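Matching sites in dihydrodipicolinate synthase from Aquifex aeolicus, a protein that probably condenses pyruvate with aspartate beta-semialdehyde to 4-hydroxy-tetrahydrodipicolinate, a step of lysine biosynthesis, through a Schiff-base intermediate (PDB 2EHH (chain A, 1.90 Å), residues V183-D188 and K200-V205), and in its relative 4-hydroxy-tetrahydrodipicolinate synthase from Methylacidiphilum fumariolicum (PDB 6T3T (chain B, 2.10 Å), residues I184-D189 and V201-V206). Structure 2 is superposed on structure 1 by the backbone atoms of these residues (RMSD 0.19 Å); each is numbered along its deposited sequence.

Structure 1 (2EHH); sequences VLSGDD and KGVISV.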
loop_
_atom_site.group_PDB
_atom_site.type_symbol
_atom_site.label_atom_id
_atom_site.label_comp_id
_atom_site.label_asym_id
_atom_site.label_seq_id
_atom_site.Cartn_x
_atom_site.Cartn_y
_atom_site.Cartn_z
ATOM N N VAL A 183 7.022 25.444 -2.114
ATOM C CA VAL A 183 6.774 24.059 -2.488
ATOM C C VAL A 183 6.901 23.931 -4.002
ATOM O O VAL A 183 6.290 24.690 -4.758
ATOM C CB VAL A 183 5.364 23.591 -2.087
ATOM C CG1 VAL A 183 5.120 22.178 -2.622
ATOM C CG2 VAL A 183 5.216 23.621 -0.576
ATOM N N LEU A 184 7.702 22.972 -4.444
ATOM C CA LEU A 184 7.890 22.743 -5.867
ATOM C C LEU A 184 7.383 21.351 -6.214
ATOM O O LEU A 184 7.683 20.382 -5.514
ATOM C CB LEU A 184 9.369 22.858 -6.226
ATOM C CG LEU A 184 9.998 24.242 -6.027
ATOM C CD1 LEU A 184 11.506 24.154 -6.191
ATOM C CD2 LEU A 184 9.399 25.213 -7.035
ATOM N N SER A 185 6.607 21.254 -7.288
ATOM C CA SER A 185 6.078 19.964 -7.722
ATOM C C SER A 185 7.209 19.056 -8.172
ATOM O O SER A 185 8.106 19.484 -8.900
ATOM C CB SER A 185 5.105 20.143 -8.885
ATOM O OG SER A 185 4.732 18.883 -9.422
ATOM N N GLY A 186 7.162 17.802 -7.738
ATOM C CA GLY A 186 8.186 16.849 -8.126
ATOM C C GLY A 186 7.634 15.868 -9.145
ATOM O O GLY A 186 8.212 14.812 -9.385
ATOM N N ASP A 187 6.507 16.224 -9.750
ATOM C CA ASP A 187 5.871 15.370 -10.743
ATOM C C ASP A 187 5.102 16.219 -11.746
ATOM O O ASP A 187 4.184 16.955 -11.378
ATOM C CB ASP A 187 4.953 14.372 -10.040
ATOM C CG ASP A 187 5.731 13.274 -9.327
ATOM O OD1 ASP A 187 6.440 12.501 -10.014
ATOM O OD2 ASP A 187 5.638 13.191 -8.083
ATOM N N ASP A 188 5.489 16.113 -13.015
ATOM C CA ASP A 188 4.873 16.904 -14.082
ATOM C C ASP A 188 3.355 16.853 -14.148
ATOM O O ASP A 188 2.701 17.884 -14.322
ATOM C CB ASP A 188 5.463 16.505 -15.440
ATOM C CG ASP A 188 6.875 17.038 -15.634
ATOM O OD1 ASP A 188 7.035 18.277 -15.683
ATOM O OD2 ASP A 188 7.823 16.224 -15.728
ATOM N N LYS A 200 4.923 26.843 -6.008
ATOM C CA LYS A 200 5.492 27.935 -6.786
ATOM C C LYS A 200 6.179 27.546 -8.089
ATOM O O LYS A 200 6.740 28.398 -8.784
ATOM C CB LYS A 200 6.446 28.732 -5.896
ATOM C CG LYS A 200 5.734 29.357 -4.699
ATOM C CD LYS A 200 6.702 30.019 -3.742
ATOM C CE LYS A 200 5.969 30.634 -2.554
ATOM N NZ LYS A 200 6.922 31.206 -1.554
ATOM N N GLY A 201 6.125 26.265 -8.429
ATOM C CA GLY A 201 6.750 25.819 -9.655
ATOM C C GLY A 201 6.929 24.315 -9.679
ATOM O O GLY A 201 6.278 23.593 -8.922
ATOM N N VAL A 202 7.824 23.847 -10.543
ATOM C CA VAL A 202 8.083 22.421 -10.671
ATOM C C VAL A 202 9.534 22.111 -11.019
ATOM O O VAL A 202 10.192 22.876 -11.728
ATOM C CB VAL A 202 7.192 21.796 -11.782
ATOM C CG1 VAL A 202 7.452 22.494 -13.118
ATOM C CG2 VAL A 202 7.482 20.304 -11.917
ATOM N N ILE A 203 10.045 21.007 -10.480
ATOM C CA ILE A 203 11.382 20.549 -10.833
ATOM C C ILE A 203 10.944 19.389 -11.714
ATOM O O ILE A 203 10.600 18.306 -11.235
ATOM C CB ILE A 203 12.192 20.099 -9.606
ATOM C CG1 ILE A 203 12.577 21.338 -8.784
ATOM C CG2 ILE A 203 13.454 19.371 -10.056
ATOM C CD1 ILE A 203 13.442 21.061 -7.567
ATOM N N SER A 204 10.917 19.683 -13.011
ATOM C CA SER A 204 10.432 18.809 -14.072
ATOM C C SER A 204 11.370 17.878 -14.832
ATOM O O SER A 204 12.573 18.120 -14.947
ATOM C CB SER A 204 9.696 19.702 -15.089
ATOM O OG SER A 204 9.436 19.044 -16.315
ATOM N N VAL A 205 10.777 16.803 -15.351
ATOM C CA VAL A 205 11.473 15.824 -16.173
ATOM C C VAL A 205 11.117 16.176 -17.620
ATOM O O VAL A 205 11.983 16.213 -18.496
ATOM C CB VAL A 205 10.991 14.376 -15.868
ATOM C CG1 VAL A 205 11.450 13.424 -16.961
ATOM C CG2 VAL A 205 11.542 13.919 -14.522
#

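Structure 2 (6T3T); sequences ILSGDD and VGVVSV.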
loop_
_atom_site.group_PDB
_atom_site.type_symbol
_atom_site.label_atom_id
_atom_site.label_comp_id
_atom_site.label_asym_id
_atom_site.label_seq_id
_atom_site.Cartn_x
_atom_site.Cartn_y
_atom_site.Cartn_z
ATOM N N ILE B 184 7.245 25.504 -2.225
ATOM C CA ILE B 184 6.909 24.119 -2.528
ATOM C C ILE B 184 6.888 23.948 -4.037
ATOM O O ILE B 184 6.153 24.654 -4.737
ATOM C CB ILE B 184 5.567 23.698 -1.925
ATOM C CG1 ILE B 184 5.552 23.968 -0.414
ATOM C CG2 ILE B 184 5.342 22.204 -2.242
ATOM C CD1 ILE B 184 4.175 24.335 0.103
ATOM N N LEU B 185 7.677 23.004 -4.540
ATOM C CA LEU B 185 7.760 22.716 -5.969
ATOM C C LEU B 185 7.191 21.335 -6.259
ATOM O O LEU B 185 7.367 20.386 -5.471
ATOM C CB LEU B 185 9.212 22.807 -6.473
ATOM C CG LEU B 185 9.957 24.050 -5.979
ATOM C CD1 LEU B 185 11.495 23.929 -6.136
ATOM C CD2 LEU B 185 9.417 25.321 -6.659
ATOM N N SER B 186 6.472 21.230 -7.373
ATOM C CA SER B 186 6.058 19.915 -7.837
ATOM C C SER B 186 7.285 19.091 -8.192
ATOM O O SER B 186 8.237 19.588 -8.803
ATOM C CB SER B 186 5.144 20.028 -9.053
ATOM O OG SER B 186 4.694 18.728 -9.441
ATOM N N GLY B 187 7.273 17.827 -7.784
ATOM C CA GLY B 187 8.236 16.884 -8.281
ATOM C C GLY B 187 7.653 15.906 -9.272
ATOM O O GLY B 187 8.305 14.901 -9.585
ATOM N N ASP B 188 6.448 16.152 -9.780
ATOM C CA ASP B 188 5.762 15.215 -10.677
ATOM C C ASP B 188 5.035 16.062 -11.703
ATOM O O ASP B 188 4.136 16.820 -11.338
ATOM C CB ASP B 188 4.798 14.316 -9.893
ATOM C CG ASP B 188 3.958 13.388 -10.785
ATOM O OD1 ASP B 188 4.078 13.388 -12.032
ATOM O OD2 ASP B 188 3.164 12.628 -10.201
ATOM N N ASP B 189 5.448 15.963 -12.973
ATOM C CA ASP B 189 4.931 16.873 -13.989
ATOM C C ASP B 189 3.408 16.810 -14.075
ATOM O O ASP B 189 2.745 17.836 -14.277
ATOM C CB ASP B 189 5.549 16.560 -15.349
ATOM C CG ASP B 189 6.953 17.113 -15.507
ATOM O OD1 ASP B 189 7.167 18.334 -15.380
ATOM O OD2 ASP B 189 7.862 16.294 -15.737
ATOM N N VAL B 201 4.692 26.821 -6.218
ATOM C CA VAL B 201 5.155 27.971 -6.981
ATOM C C VAL B 201 6.085 27.552 -8.112
ATOM O O VAL B 201 6.766 28.392 -8.698
ATOM C CB VAL B 201 5.826 29.021 -6.059
ATOM C CG1 VAL B 201 4.766 29.664 -5.102
ATOM C CG2 VAL B 201 7.014 28.415 -5.262
ATOM N N GLY B 202 6.139 26.266 -8.425
ATOM C CA GLY B 202 6.943 25.834 -9.546
ATOM C C GLY B 202 7.120 24.330 -9.553
ATOM O O GLY B 202 6.425 23.591 -8.843
ATOM N N VAL B 203 8.069 23.891 -10.372
ATOM C CA VAL B 203 8.250 22.471 -10.633
ATOM C C VAL B 203 9.727 22.183 -10.854
ATOM O O VAL B 203 10.443 22.967 -11.477
ATOM C CB VAL B 203 7.390 22.035 -11.845
ATOM C CG1 VAL B 203 7.848 22.756 -13.140
ATOM C CG2 VAL B 203 7.388 20.543 -11.982
ATOM N N VAL B 204 10.186 21.067 -10.310
ATOM C CA VAL B 204 11.397 20.421 -10.774
ATOM C C VAL B 204 10.941 19.336 -11.740
ATOM O O VAL B 204 10.401 18.303 -11.324
ATOM C CB VAL B 204 12.221 19.846 -9.617
ATOM C CG1 VAL B 204 13.512 19.220 -10.159
ATOM C CG2 VAL B 204 12.532 20.936 -8.582
ATOM N N SER B 205 11.165 19.575 -13.025
ATOM C CA SER B 205 10.453 18.918 -14.102
ATOM C C SER B 205 11.327 17.918 -14.842
ATOM O O SER B 205 12.524 18.141 -15.032
ATOM C CB SER B 205 9.933 19.964 -15.090
ATOM O OG SER B 205 9.569 19.362 -16.290
ATOM N N VAL B 206 10.708 16.814 -15.252
ATOM C CA VAL B 206 11.309 15.893 -16.204
ATOM C C VAL B 206 10.940 16.260 -17.621
ATOM O O VAL B 206 11.800 16.254 -18.496
ATOM C CB VAL B 206 10.879 14.442 -15.911
ATOM C CG1 VAL B 206 11.438 13.489 -17.007
ATOM C CG2 VAL B 206 11.306 14.021 -14.525
#

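Structure 1 (2EHH)
Leu184 and Ile203 meet inside the eight-stranded parallel barrel, where strands 182-185 and 201-204 of one beta-alpha-beta unit run side by side. Their side chains cross obliquely, CD1 of Leu184 lying 3.9 Å from CD1 of Ile203, a predicted pyruvate-binding residue close to Lys161, the predicted Schiff-base lysine. The CG1 branch of Ile203 reaches over anti to the carbonyl carbon (chi1 -72°). CD2 of Leu184 lies 3.7 Å from Gly201 C. On the face of Ser185 and Val202, CG2 of Val202 sits 3.9 Å from CB of Ser185.

Lys200 N to Val183 O, Ser185 N to Gly201 O and Ile203 N to Ser185 O tie the backbones. Asp188 OD1 accepts from Ser204 OG (2.6 Å) through its syn lone pair, OD2 from Val205 N (3.0 Å) and Ala206 N. Ser185 OG closes an ST turn with Asp187 N. Lys200 NZ hydrogen-bonds the carbonyl oxygens of Glu179 and Phe181.

Structure 2 (6T3T)
Leu185 and Val204 carry the apolar part of the contact. Their side chains lie obliquely to each other, with CD1 of Leu185 4.0 Å from CG2 of Val204, a predicted pyruvate-binding residue close to Lys162, the predicted Schiff-base lysine. The CG2 branch of Val204 reaches over anti to the carbonyl carbon, CG1 being anti to the backbone N (chi1 -178°). CD2 of Leu185 lies 3.8 Å from Gly202 C. On the face of Ser186 and Val203, CG2 of Val203 sits 3.7 Å from CB of Ser186.

Val201 N to Ile184 O, Ser186 N to Gly202 O and Val204 N to Ser186 O tie the backbones. Asp189 OD1 accepts from Ser205 OG (2.8 Å) through its syn lone pair, OD2 from Val206 N (2.9 Å) and Ala207 N. Ser186 OG closes an ST turn with Asp188 N. The buried Val201 side chain touches Gln4.

How the two compare
Just before strand 201-204 (A), Lys200(A) gives way to Val201(B). CB stays in place and CG of Lys200(A) is roughly matched by CG1 of Val201(B), 1.1 Å apart after superposition, but CD, CE and NZ go. With NZ go its hydrogen bonds to the carbonyls of Glu179(A) and Phe181(A), which valine cannot form; CG2 of Val201(B) comes as a branch without a counterpart in the lysine. A charged, extended chain is thus replaced by a compact apolar one, while the backbone bonds Lys200(A) N to Val183(A) O and Val201(B) N to Ile184(B) O are both kept.

At the predicted pyruvate-binding position, Ile203(A) becomes Val204(B). CG1 of Ile203(A) and CG2 of Val204(B) are 0.5 Å apart, and CG2 of Ile203(A) and CG1 of Val204(B) 0.2 Å apart. The shorter side chain still touches the neighbouring leucine, Leu184(A) or Leu185(B), which keeps its place, as do Asp188(A) and Ser204(A) with their counterparts.

At Val183(A), exchanged for Ile184(B), both valine methyls are matched: CG1 of Val183(A) and CG2 of Ile184(B) are 0.4 Å apart, CG2 of Val183(A) and CG1 of Ile184(B) 0.5 Å apart, and CD1 of Ile184(B) is added.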